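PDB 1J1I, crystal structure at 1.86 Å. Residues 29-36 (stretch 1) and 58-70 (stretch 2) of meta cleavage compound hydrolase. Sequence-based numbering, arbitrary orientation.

Stretch 1, residues 29-36: RYLEAGKG
Stretch 2, residues 58-70: VIPILARHYRVIA

Residues 29-33 form an extended strand, with phi/psi from -101/136 at Arg 29 to -164/146 at Ala 33. In the second stretch a helical segment that includes 59-62 (phi/psi near -60/-45) leads through a turn into a strand that includes 67-70. The strands run antiparallel, at 159° between their N-to-C directions. The register pairs Leu 31 with Ala 70, Glu 32 with Ile 69 and Ala 33 with Val 68, at CA-CA distances of 4.9, 4.8 and 5.2 Å.

The outer two pairs are hydrogen-bonded in both directions: Leu 31 N to Ala 70 O is 2.8 Å and Ala 70 N to Leu 31 O 2.9 Å; Ala 33 N to Val 68 O is 3.1 Å and Val 68 N to Ala 33 O 2.7 Å. Past Ala 33 and Val 68 no further direct backbone hydrogen bond joins the two stretches: Lys 35 N lies 3.4 Å from Tyr 66 O at a poor angle, and instead donates to a water (3.0 Å from Lys 35 N) that in turn donates to Ala 63 O (2.8 Å). Gly 34, at phi/psi 90/174, brings its CA to 3.4 Å from Tyr 66 O; a CB there would clash with that oxygen.

On the face of Leu 31, Ala 33, Val 68 and Ala 70, the helical segment supplies Ile 59 (chi1 m, chi2 t), whose CG2 lies 3.7 Å from Ala 33 CB and whose CD1 lies 4.0 Å from Leu 31 CD2. Ala 63 CB adds a 3.9 Å apolar contact with Ala 33 CB.

On the face of Glu 32 and Ile 69, Glu 32 (chi1 t, chi2 t) meets Arg 67, extended with chi1 to chi3 all t. Glu 32 OE2 lies near the guanidinium plane, 2.6 Å from Arg 67 NE, a salt bridge that is also a hydrogen bond. Tyr 30 (chi1 p) places CD2 3.8 Å from Ile 69 CG2.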

# COMPACT_ATOMS: atom_id res chain seq x y z
N ARG A 29 11.39 -23.06 17.92
CA ARG A 29 12.57 -22.55 17.23
C ARG A 29 12.27 -21.23 16.55
O ARG A 29 11.22 -21.08 15.91
CB ARG A 29 13.04 -23.56 16.18
CG ARG A 29 14.20 -23.08 15.32
CD ARG A 29 13.78 -22.93 13.87
NE ARG A 29 14.92 -22.80 12.98
CZ ARG A 29 14.86 -22.91 11.66
NH1 ARG A 29 13.70 -23.16 11.06
NH2 ARG A 29 15.96 -22.79 10.93
N TYR A 30 13.18 -20.28 16.69
CA TYR A 30 13.01 -19.00 16.04
C TYR A 30 14.34 -18.45 15.53
O TYR A 30 15.41 -18.91 15.94
CB TYR A 30 12.35 -17.97 16.97
CG TYR A 30 13.10 -17.61 18.24
CD1 TYR A 30 13.07 -18.45 19.36
CD2 TYR A 30 13.79 -16.40 18.35
CE1 TYR A 30 13.70 -18.09 20.56
CE2 TYR A 30 14.42 -16.03 19.54
CZ TYR A 30 14.37 -16.88 20.64
OH TYR A 30 14.97 -16.50 21.82
N LEU A 31 14.25 -17.49 14.62
CA LEU A 31 15.41 -16.83 14.05
C LEU A 31 15.37 -15.41 14.59
O LEU A 31 14.30 -14.80 14.64
CB LEU A 31 15.32 -16.82 12.52
CG LEU A 31 15.82 -18.00 11.69
CD1 LEU A 31 15.63 -19.31 12.42
CD2 LEU A 31 15.09 -17.99 10.36
N GLU A 32 16.51 -14.88 14.99
CA GLU A 32 16.54 -13.53 15.53
C GLU A 32 17.65 -12.67 14.94
O GLU A 32 18.76 -13.15 14.68
CB GLU A 32 16.66 -13.56 17.05
CG GLU A 32 16.93 -12.21 17.67
CD GLU A 32 16.84 -12.24 19.18
OE1 GLU A 32 17.09 -13.31 19.77
OE2 GLU A 32 16.54 -11.19 19.78
N ALA A 33 17.33 -11.39 14.75
CA ALA A 33 18.27 -10.41 14.21
C ALA A 33 17.74 -9.01 14.48
O ALA A 33 16.53 -8.78 14.49
CB ALA A 33 18.42 -10.61 12.70
N GLY A 34 18.65 -8.07 14.72
CA GLY A 34 18.24 -6.70 14.96
C GLY A 34 17.96 -6.29 16.39
O GLY A 34 17.96 -7.11 17.31
N LYS A 35 17.71 -4.99 16.57
CA LYS A 35 17.44 -4.40 17.87
C LYS A 35 16.29 -3.42 17.75
O LYS A 35 16.01 -2.91 16.66
CB LYS A 35 18.68 -3.65 18.36
CG LYS A 35 19.88 -4.53 18.67
CD LYS A 35 21.18 -3.73 18.61
CE LYS A 35 21.05 -2.36 19.27
NZ LYS A 35 20.68 -2.44 20.71
N GLY A 36 15.63 -3.15 18.87
CA GLY A 36 14.51 -2.23 18.86
C GLY A 36 13.18 -2.90 19.12
O GLY A 36 13.13 -3.96 19.75
N VAL A 58 14.08 -11.20 3.86
CA VAL A 58 13.34 -10.10 4.47
C VAL A 58 13.94 -9.71 5.82
O VAL A 58 14.02 -8.52 6.15
CB VAL A 58 11.85 -10.48 4.65
CG1 VAL A 58 11.14 -9.42 5.48
CG2 VAL A 58 11.18 -10.60 3.28
N ILE A 59 14.38 -10.70 6.59
CA ILE A 59 14.94 -10.46 7.90
C ILE A 59 16.01 -9.35 7.96
O ILE A 59 15.90 -8.45 8.78
CB ILE A 59 15.52 -11.75 8.52
CG1 ILE A 59 14.40 -12.77 8.72
CG2 ILE A 59 16.17 -11.45 9.87
CD1 ILE A 59 14.89 -14.16 9.11
N PRO A 60 17.03 -9.40 7.08
CA PRO A 60 18.10 -8.40 7.06
C PRO A 60 17.57 -6.98 6.94
O PRO A 60 18.02 -6.07 7.64
CB PRO A 60 18.92 -8.79 5.83
CG PRO A 60 18.71 -10.29 5.76
CD PRO A 60 17.21 -10.32 5.94
N ILE A 61 16.62 -6.79 6.04
CA ILE A 61 16.04 -5.48 5.81
C ILE A 61 15.30 -4.97 7.04
O ILE A 61 15.53 -3.84 7.49
CB ILE A 61 15.07 -5.52 4.61
CG1 ILE A 61 15.80 -6.04 3.36
CG2 ILE A 61 14.50 -4.14 4.35
CD1 ILE A 61 14.89 -6.31 2.18
N LEU A 62 14.42 -5.79 7.58
CA LEU A 62 13.66 -5.38 8.75
C LEU A 62 14.56 -5.19 9.97
O LEU A 62 14.35 -4.27 10.77
CB LEU A 62 12.57 -6.42 9.05
CG LEU A 62 11.53 -6.61 7.94
CD1 LEU A 62 10.53 -7.68 8.35
CD2 LEU A 62 10.82 -5.29 7.67
N ALA A 63 15.57 -6.04 10.10
CA ALA A 63 16.49 -5.99 11.23
C ALA A 63 17.29 -4.69 11.32
O ALA A 63 17.94 -4.42 12.34
CB ALA A 63 17.44 -7.18 11.17
N ARG A 64 17.25 -3.88 10.27
CA ARG A 64 17.97 -2.61 10.30
C ARG A 64 17.23 -1.62 11.19
O ARG A 64 17.80 -0.63 11.64
CB ARG A 64 18.08 -2.02 8.89
CG ARG A 64 19.51 -1.77 8.44
CD ARG A 64 20.07 -2.94 7.66
NE ARG A 64 19.45 -3.05 6.34
CZ ARG A 64 19.82 -3.92 5.40
NH1 ARG A 64 20.83 -4.76 5.63
NH2 ARG A 64 19.20 -3.94 4.23
N HIS A 65 15.96 -1.91 11.48
CA HIS A 65 15.15 -1.01 12.29
C HIS A 65 14.39 -1.65 13.45
O HIS A 65 13.87 -0.93 14.31
CB HIS A 65 14.14 -0.30 11.38
CG HIS A 65 14.77 0.39 10.21
ND1 HIS A 65 15.57 1.50 10.34
CD2 HIS A 65 14.74 0.10 8.89
CE1 HIS A 65 16.00 1.87 9.15
NE2 HIS A 65 15.51 1.03 8.25
N TYR A 66 14.31 -2.98 13.48
CA TYR A 66 13.58 -3.66 14.55
C TYR A 66 14.24 -4.96 15.00
O TYR A 66 15.16 -5.46 14.34
CB TYR A 66 12.16 -4.02 14.10
CG TYR A 66 11.31 -2.85 13.69
CD1 TYR A 66 11.35 -2.35 12.39
CD2 TYR A 66 10.49 -2.21 14.63
CE1 TYR A 66 10.60 -1.23 12.03
CE2 TYR A 66 9.74 -1.10 14.28
CZ TYR A 66 9.80 -0.61 12.98
OH TYR A 66 9.08 0.51 12.65
N ARG A 67 13.77 -5.49 16.12
CA ARG A 67 14.25 -6.77 16.62
C ARG A 67 13.34 -7.76 15.90
O ARG A 67 12.16 -7.87 16.22
CB ARG A 67 14.04 -6.89 18.14
CG ARG A 67 14.55 -8.19 18.72
CD ARG A 67 14.18 -8.36 20.18
NE ARG A 67 14.61 -9.66 20.69
CZ ARG A 67 14.24 -10.17 21.86
NH1 ARG A 67 13.42 -9.50 22.65
NH2 ARG A 67 14.69 -11.36 22.23
N VAL A 68 13.89 -8.46 14.92
CA VAL A 68 13.12 -9.42 14.13
C VAL A 68 13.16 -10.83 14.71
O VAL A 68 14.24 -11.38 14.96
CB VAL A 68 13.62 -9.46 12.68
CG1 VAL A 68 12.77 -10.41 11.86
CG2 VAL A 68 13.60 -8.05 12.08
N ILE A 69 11.99 -11.42 14.89
CA ILE A 69 11.85 -12.76 15.45
C ILE A 69 10.97 -13.60 14.53
O ILE A 69 9.75 -13.41 14.48
CB ILE A 69 11.20 -12.69 16.86
CG1 ILE A 69 12.06 -11.84 17.81
CG2 ILE A 69 10.97 -14.10 17.41
CD1 ILE A 69 13.39 -12.47 18.23
N ALA A 70 11.59 -14.53 13.80
CA ALA A 70 10.86 -15.41 12.88
C ALA A 70 10.63 -16.74 13.59
O ALA A 70 11.56 -17.52 13.79
CB ALA A 70 11.68 -15.62 11.60
O HOH W 1 17.82 -2.74 14.63